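Local coordinates for prolyl endopeptidase (PDB 2BKL), which probably cleaves oligopeptides after proline, and far less readily after alanine, as a serine peptidase of the prolyl oligopeptidase family, at residues Val195-His207 / Val218-Ser232. Residues are numbered along the deposited sequence; the frame is centred on the assembly and turned at random.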
loop_
_atom_site.group_PDB
_atom_site.type_symbol
_atom_site.label_atom_id
_atom_site.label_comp_id
_atom_site.label_asym_id
_atom_site.label_seq_id
_atom_site.Cartn_x
_atom_site.Cartn_y
_atom_site.Cartn_z
ATOM N N VAL A 195 8.774 -20.623 -4.742
ATOM C CA VAL A 195 8.242 -19.273 -4.785
ATOM C C VAL A 195 8.261 -18.700 -3.368
ATOM O O VAL A 195 8.648 -17.559 -3.156
ATOM C CB VAL A 195 6.789 -19.262 -5.356
ATOM C CG1 VAL A 195 6.095 -17.875 -5.146
ATOM C CG2 VAL A 195 6.773 -19.668 -6.840
ATOM N N ASP A 196 7.878 -19.493 -2.372
ATOM C CA ASP A 196 7.851 -18.973 -0.999
ATOM C C ASP A 196 9.223 -18.657 -0.404
ATOM O O ASP A 196 9.321 -17.872 0.540
ATOM C CB ASP A 196 7.095 -19.909 -0.060
ATOM C CG ASP A 196 7.809 -21.203 0.165
ATOM O OD1 ASP A 196 7.883 -21.985 -0.810
ATOM O OD2 ASP A 196 8.299 -21.563 1.272
ATOM N N GLU A 197 10.278 -19.256 -0.957
ATOM C CA GLU A 197 11.634 -18.996 -0.462
ATOM C C GLU A 197 12.330 -17.874 -1.214
ATOM O O GLU A 197 13.354 -17.374 -0.766
ATOM C CB GLU A 197 12.476 -20.265 -0.543
ATOM C CG GLU A 197 12.053 -21.307 0.496
ATOM C CD GLU A 197 12.442 -20.927 1.934
ATOM O OE1 GLU A 197 13.550 -20.358 2.167
ATOM O OE2 GLU A 197 11.652 -21.229 2.861
ATOM N N ARG A 198 11.795 -17.517 -2.380
ATOM C CA ARG A 198 12.438 -16.538 -3.250
ATOM C C ARG A 198 12.789 -15.204 -2.569
ATOM O O ARG A 198 13.823 -14.630 -2.899
ATOM C CB ARG A 198 11.613 -16.284 -4.506
ATOM C CG ARG A 198 12.402 -15.698 -5.669
ATOM C CD ARG A 198 11.528 -15.356 -6.820
ATOM N NE ARG A 198 12.274 -14.761 -7.921
ATOM C CZ ARG A 198 11.698 -13.997 -8.839
ATOM N NH1 ARG A 198 10.399 -13.743 -8.756
ATOM N NH2 ARG A 198 12.421 -13.494 -9.824
ATOM N N PRO A 199 11.949 -14.670 -1.682
ATOM C CA PRO A 199 12.310 -13.399 -1.042
ATOM C C PRO A 199 13.640 -13.390 -0.281
ATOM O O PRO A 199 14.187 -12.305 -0.024
ATOM C CB PRO A 199 11.130 -13.117 -0.123
ATOM C CG PRO A 199 9.990 -13.811 -0.682
ATOM C CD PRO A 199 10.585 -15.093 -1.303
ATOM N N GLY A 200 14.148 -14.563 0.072
ATOM C CA GLY A 200 15.422 -14.640 0.762
ATOM C C GLY A 200 16.624 -14.556 -0.163
ATOM O O GLY A 200 17.748 -14.657 0.325
ATOM N N TYR A 201 16.423 -14.355 -1.470
ATOM C CA TYR A 201 17.518 -14.376 -2.444
ATOM C C TYR A 201 17.884 -13.026 -3.040
ATOM O O TYR A 201 18.808 -12.938 -3.861
ATOM C CB TYR A 201 17.205 -15.385 -3.557
ATOM C CG TYR A 201 17.394 -16.812 -3.093
ATOM C CD1 TYR A 201 16.387 -17.495 -2.417
ATOM C CD2 TYR A 201 18.610 -17.466 -3.271
ATOM C CE1 TYR A 201 16.583 -18.779 -1.985
ATOM C CE2 TYR A 201 18.782 -18.750 -2.834
ATOM C CZ TYR A 201 17.775 -19.400 -2.196
ATOM O OH TYR A 201 17.938 -20.699 -1.749
ATOM N N THR A 202 17.217 -11.978 -2.589
ATOM C CA THR A 202 17.523 -10.620 -3.030
ATOM C C THR A 202 18.972 -10.327 -2.799
ATOM O O THR A 202 19.477 -10.545 -1.685
ATOM C CB THR A 202 16.680 -9.592 -2.262
ATOM O OG1 THR A 202 15.285 -9.939 -2.355
ATOM C CG2 THR A 202 16.776 -8.224 -2.897
ATOM N N THR A 203 19.581 -9.714 -3.803
ATOM C CA THR A 203 20.957 -9.315 -3.762
ATOM C C THR A 203 21.074 -7.860 -4.183
ATOM O O THR A 203 20.287 -7.382 -4.985
ATOM C CB THR A 203 21.726 -10.229 -4.732
ATOM O OG1 THR A 203 21.493 -11.603 -4.332
ATOM C CG2 THR A 203 23.177 -10.053 -4.609
ATOM N N ILE A 204 22.057 -7.147 -3.668
ATOM C CA ILE A 204 22.347 -5.826 -4.207
ATOM C C ILE A 204 23.425 -5.944 -5.265
ATOM O O ILE A 204 24.452 -6.552 -4.996
ATOM C CB ILE A 204 22.791 -4.839 -3.125
ATOM C CG1 ILE A 204 21.832 -4.824 -1.935
ATOM C CG2 ILE A 204 22.986 -3.435 -3.728
ATOM C CD1 ILE A 204 20.398 -4.509 -2.225
ATOM N N ARG A 205 23.147 -5.413 -6.461
ATOM C CA ARG A 205 24.089 -5.400 -7.577
ATOM C C ARG A 205 24.311 -3.977 -8.090
ATOM O O ARG A 205 23.568 -3.074 -7.752
ATOM C CB ARG A 205 23.610 -6.307 -8.704
ATOM C CG ARG A 205 23.459 -7.774 -8.241
ATOM C CD ARG A 205 23.661 -8.783 -9.356
ATOM N NE ARG A 205 22.789 -8.529 -10.493
ATOM C CZ ARG A 205 22.781 -9.277 -11.605
ATOM N NH1 ARG A 205 23.577 -10.347 -11.686
ATOM N NH2 ARG A 205 21.988 -8.968 -12.623
ATOM N N TYR A 206 25.360 -3.799 -8.884
ATOM C CA TYR A 206 25.625 -2.531 -9.568
ATOM C C TYR A 206 25.634 -2.813 -11.045
ATOM O O TYR A 206 26.374 -3.688 -11.515
ATOM C CB TYR A 206 26.947 -1.872 -9.172
ATOM C CG TYR A 206 27.113 -0.503 -9.812
ATOM C CD1 TYR A 206 26.555 0.603 -9.233
ATOM C CD2 TYR A 206 27.788 -0.326 -11.004
ATOM C CE1 TYR A 206 26.652 1.861 -9.811
ATOM C CE2 TYR A 206 27.898 0.928 -11.592
ATOM C CZ TYR A 206 27.333 2.023 -10.976
ATOM O OH TYR A 206 27.443 3.261 -11.578
ATOM N N HIS A 207 24.829 -2.081 -11.789
ATOM C CA HIS A 207 24.785 -2.224 -13.236
ATOM C C HIS A 207 25.485 -1.022 -13.869
ATOM O O HIS A 207 25.090 0.129 -13.649
ATOM C CB HIS A 207 23.366 -2.305 -13.769
ATOM C CG HIS A 207 23.337 -2.421 -15.253
ATOM N ND1 HIS A 207 23.998 -3.434 -15.901
ATOM C CD2 HIS A 207 22.835 -1.616 -16.214
ATOM C CE1 HIS A 207 23.869 -3.271 -17.206
ATOM N NE2 HIS A 207 23.165 -2.184 -17.429
ATOM N N VAL A 218 28.308 -7.913 -7.606
ATOM C CA VAL A 218 27.576 -8.234 -6.405
ATOM C C VAL A 218 28.081 -7.334 -5.291
ATOM O O VAL A 218 29.229 -7.443 -4.841
ATOM C CB VAL A 218 27.734 -9.721 -6.011
ATOM C CG1 VAL A 218 26.911 -10.027 -4.800
ATOM C CG2 VAL A 218 27.344 -10.634 -7.211
ATOM N N VAL A 219 27.225 -6.395 -4.904
ATOM C CA VAL A 219 27.512 -5.415 -3.884
ATOM C C VAL A 219 27.262 -5.949 -2.477
ATOM O O VAL A 219 28.018 -5.679 -1.556
ATOM C CB VAL A 219 26.688 -4.152 -4.169
ATOM C CG1 VAL A 219 26.763 -3.149 -3.042
ATOM C CG2 VAL A 219 27.131 -3.563 -5.479
ATOM N N HIS A 220 26.170 -6.677 -2.299
ATOM C CA HIS A 220 25.865 -7.293 -1.018
ATOM C C HIS A 220 25.112 -8.575 -1.273
ATOM O O HIS A 220 24.131 -8.584 -2.012
ATOM C CB HIS A 220 25.021 -6.343 -0.150
ATOM C CG HIS A 220 24.912 -6.758 1.290
ATOM N ND1 HIS A 220 24.200 -7.863 1.700
ATOM C CD2 HIS A 220 25.395 -6.186 2.421
ATOM C CE1 HIS A 220 24.284 -7.982 3.013
ATOM N NE2 HIS A 220 25.001 -6.975 3.478
ATOM N N GLU A 221 25.571 -9.665 -0.668
ATOM C CA GLU A 221 24.951 -10.962 -0.890
ATOM C C GLU A 221 23.608 -11.061 -0.174
ATOM O O GLU A 221 23.245 -10.234 0.661
ATOM C CB GLU A 221 25.892 -12.086 -0.416
ATOM C CG GLU A 221 27.113 -12.261 -1.307
ATOM C CD GLU A 221 27.966 -13.442 -0.878
ATOM O OE1 GLU A 221 28.275 -13.535 0.340
ATOM O OE2 GLU A 221 28.322 -14.286 -1.740
ATOM N N ARG A 222 22.888 -12.114 -0.503
ATOM C CA ARG A 222 21.559 -12.324 0.031
ATOM C C ARG A 222 21.613 -12.626 1.522
ATOM O O ARG A 222 22.647 -13.019 2.041
ATOM C CB ARG A 222 20.888 -13.496 -0.692
ATOM C CG ARG A 222 21.441 -14.853 -0.308
ATOM C CD ARG A 222 21.012 -15.948 -1.261
ATOM N NE ARG A 222 21.542 -17.248 -0.875
ATOM C CZ ARG A 222 22.747 -17.681 -1.201
ATOM N NH1 ARG A 222 23.554 -16.944 -1.956
ATOM N NH2 ARG A 222 23.137 -18.882 -0.785
ATOM N N THR A 223 20.489 -12.452 2.197
ATOM C CA THR A 223 20.366 -12.862 3.585
ATOM C C THR A 223 20.058 -14.341 3.704
ATOM O O THR A 223 20.324 -14.940 4.734
ATOM C CB THR A 223 19.214 -12.123 4.290
ATOM O OG1 THR A 223 17.964 -12.495 3.697
ATOM C CG2 THR A 223 19.358 -10.601 4.164
ATOM N N GLY A 224 19.459 -14.926 2.676
ATOM C CA GLY A 224 18.993 -16.288 2.762
ATOM C C GLY A 224 17.783 -16.521 3.658
ATOM O O GLY A 224 17.482 -17.655 4.022
ATOM N N ASP A 225 17.101 -15.438 4.021
ATOM C CA ASP A 225 16.011 -15.469 4.973
ATOM C C ASP A 225 14.784 -14.831 4.328
ATOM O O ASP A 225 14.756 -13.623 4.112
ATOM C CB ASP A 225 16.435 -14.679 6.212
ATOM C CG ASP A 225 15.439 -14.748 7.323
ATOM O OD1 ASP A 225 14.293 -15.184 7.075
ATOM O OD2 ASP A 225 15.754 -14.400 8.503
ATOM N N PRO A 226 13.789 -15.637 3.993
ATOM C CA PRO A 226 12.629 -15.120 3.249
ATOM C C PRO A 226 11.684 -14.310 4.147
ATOM O O PRO A 226 10.649 -13.852 3.658
ATOM C CB PRO A 226 11.965 -16.393 2.722
ATOM C CG PRO A 226 12.286 -17.403 3.781
ATOM C CD PRO A 226 13.678 -17.088 4.259
ATOM N N THR A 227 12.010 -14.164 5.434
ATOM C CA THR A 227 11.250 -13.277 6.290
ATOM C C THR A 227 11.826 -11.877 6.337
ATOM O O THR A 227 11.396 -11.074 7.168
ATOM C CB THR A 227 11.091 -13.811 7.732
ATOM O OG1 THR A 227 12.362 -13.794 8.419
ATOM C CG2 THR A 227 10.581 -15.248 7.738
ATOM N N THR A 228 12.784 -11.579 5.471
ATOM C CA THR A 228 13.408 -10.262 5.380
ATOM C C THR A 228 13.253 -9.647 4.013
ATOM O O THR A 228 12.943 -10.318 3.043
ATOM C CB THR A 228 14.898 -10.335 5.682
ATOM O OG1 THR A 228 15.557 -11.104 4.654
ATOM C CG2 THR A 228 15.155 -11.035 7.010
ATOM N N PHE A 229 13.525 -8.343 3.953
ATOM C CA PHE A 229 13.819 -7.642 2.713
ATOM C C PHE A 229 15.249 -7.106 2.758
ATOM O O PHE A 229 15.743 -6.708 3.803
ATOM C CB PHE A 229 12.881 -6.465 2.464
ATOM C CG PHE A 229 11.422 -6.836 2.369
ATOM C CD1 PHE A 229 10.618 -6.903 3.512
ATOM C CD2 PHE A 229 10.851 -7.107 1.139
ATOM C CE1 PHE A 229 9.259 -7.244 3.400
ATOM C CE2 PHE A 229 9.498 -7.451 1.033
ATOM C CZ PHE A 229 8.711 -7.502 2.151
ATOM N N LEU A 230 15.893 -7.020 1.611
ATOM C CA LEU A 230 17.197 -6.380 1.520
ATOM C C LEU A 230 17.043 -5.158 0.629
ATOM O O LEU A 230 16.555 -5.265 -0.485
ATOM C CB LEU A 230 18.199 -7.355 0.910
ATOM C CG LEU A 230 19.665 -6.940 0.946
ATOM C CD1 LEU A 230 20.231 -7.030 2.360
ATOM C CD2 LEU A 230 20.469 -7.819 -0.001
ATOM N N GLN A 231 17.452 -3.993 1.115
ATOM C CA GLN A 231 17.300 -2.764 0.347
ATOM C C GLN A 231 18.546 -1.918 0.441
ATOM O O GLN A 231 19.226 -1.907 1.463
ATOM C CB GLN A 231 16.112 -1.974 0.900
ATOM C CG GLN A 231 15.525 -0.944 -0.050
ATOM C CD GLN A 231 14.322 -0.240 0.549
ATOM O OE1 GLN A 231 13.513 -0.862 1.268
ATOM N NE2 GLN A 231 14.203 1.066 0.278
ATOM N N SER A 232 18.879 -1.228 -0.644
ATOM C CA SER A 232 20.048 -0.337 -0.651
ATOM C C SER A 232 19.629 1.121 -0.825
ATOM O O SER A 232 18.522 1.422 -1.268
ATOM C CB SER A 232 21.058 -0.743 -1.718
ATOM O OG SER A 232 20.581 -0.498 -3.026
HETATM O O HOH W 1 15.853 -10.779 1.713
HETATM O O HOH W 2 12.398 -9.987 0.368
HETATM O O HOH W 3 18.340 -11.286 0.733
HETATM O O HOH W 4 14.098 -8.082 -0.624
#
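With chi1 at -56°, T203 sets its methyl opposite the backbone N, CG2 lying 3.1 Å from H220 O and touching V218 CG1, while OG1 swings beside the N and donates to Y201 O. I204 has nearly the same first torsion (-50°), setting CG2 against V219 CB and CG1 within 3.8 Å of L230 CD2; CD1 goes on to S232 CB. A valine in place of T203 has no hydroxyl, which would probably leave Y201 O without this donor and the turn after the 3-10 segment freer to shift. The backbones pair antiparallel here: I204 N gives H220 O a bond in the carbonyl plane, and I204 O accepts from both V219 N (2.8 Å) and H220 N, which arrive on one face of its plane. Two residues facing one make a classic beta bulge, in the outer hairpin of a four-stranded propeller blade whose neighbouring strand is 181-186. Strand 229-232 belongs to the next blade, so I204 and L230 pack between blades.

Past the hairpin the chain loops back against the 3-10 segment 198-200. The R222 side chain runs alongside Y201, guanidinium and ring planes only 6° apart, its CD 3.5 Å from Y201 CD2. G200 fits tightly against G224, D225 and P226, where a CB would collide with the backbone N of D225; its O takes a weak bond from G224 N. Waters bridge the two segments: one links P199 O to T228 O, another accepts from T223 N and lies 2.8 Å from T202 O, and a third lies 2.8 Å from T202 OG1 and accepts from L230 N. After this turn F229 touches the bound benzyloxycarbonyl-Ala-Pro; ahead of the 3-10 segment, D196 forms a salt bridge with R572.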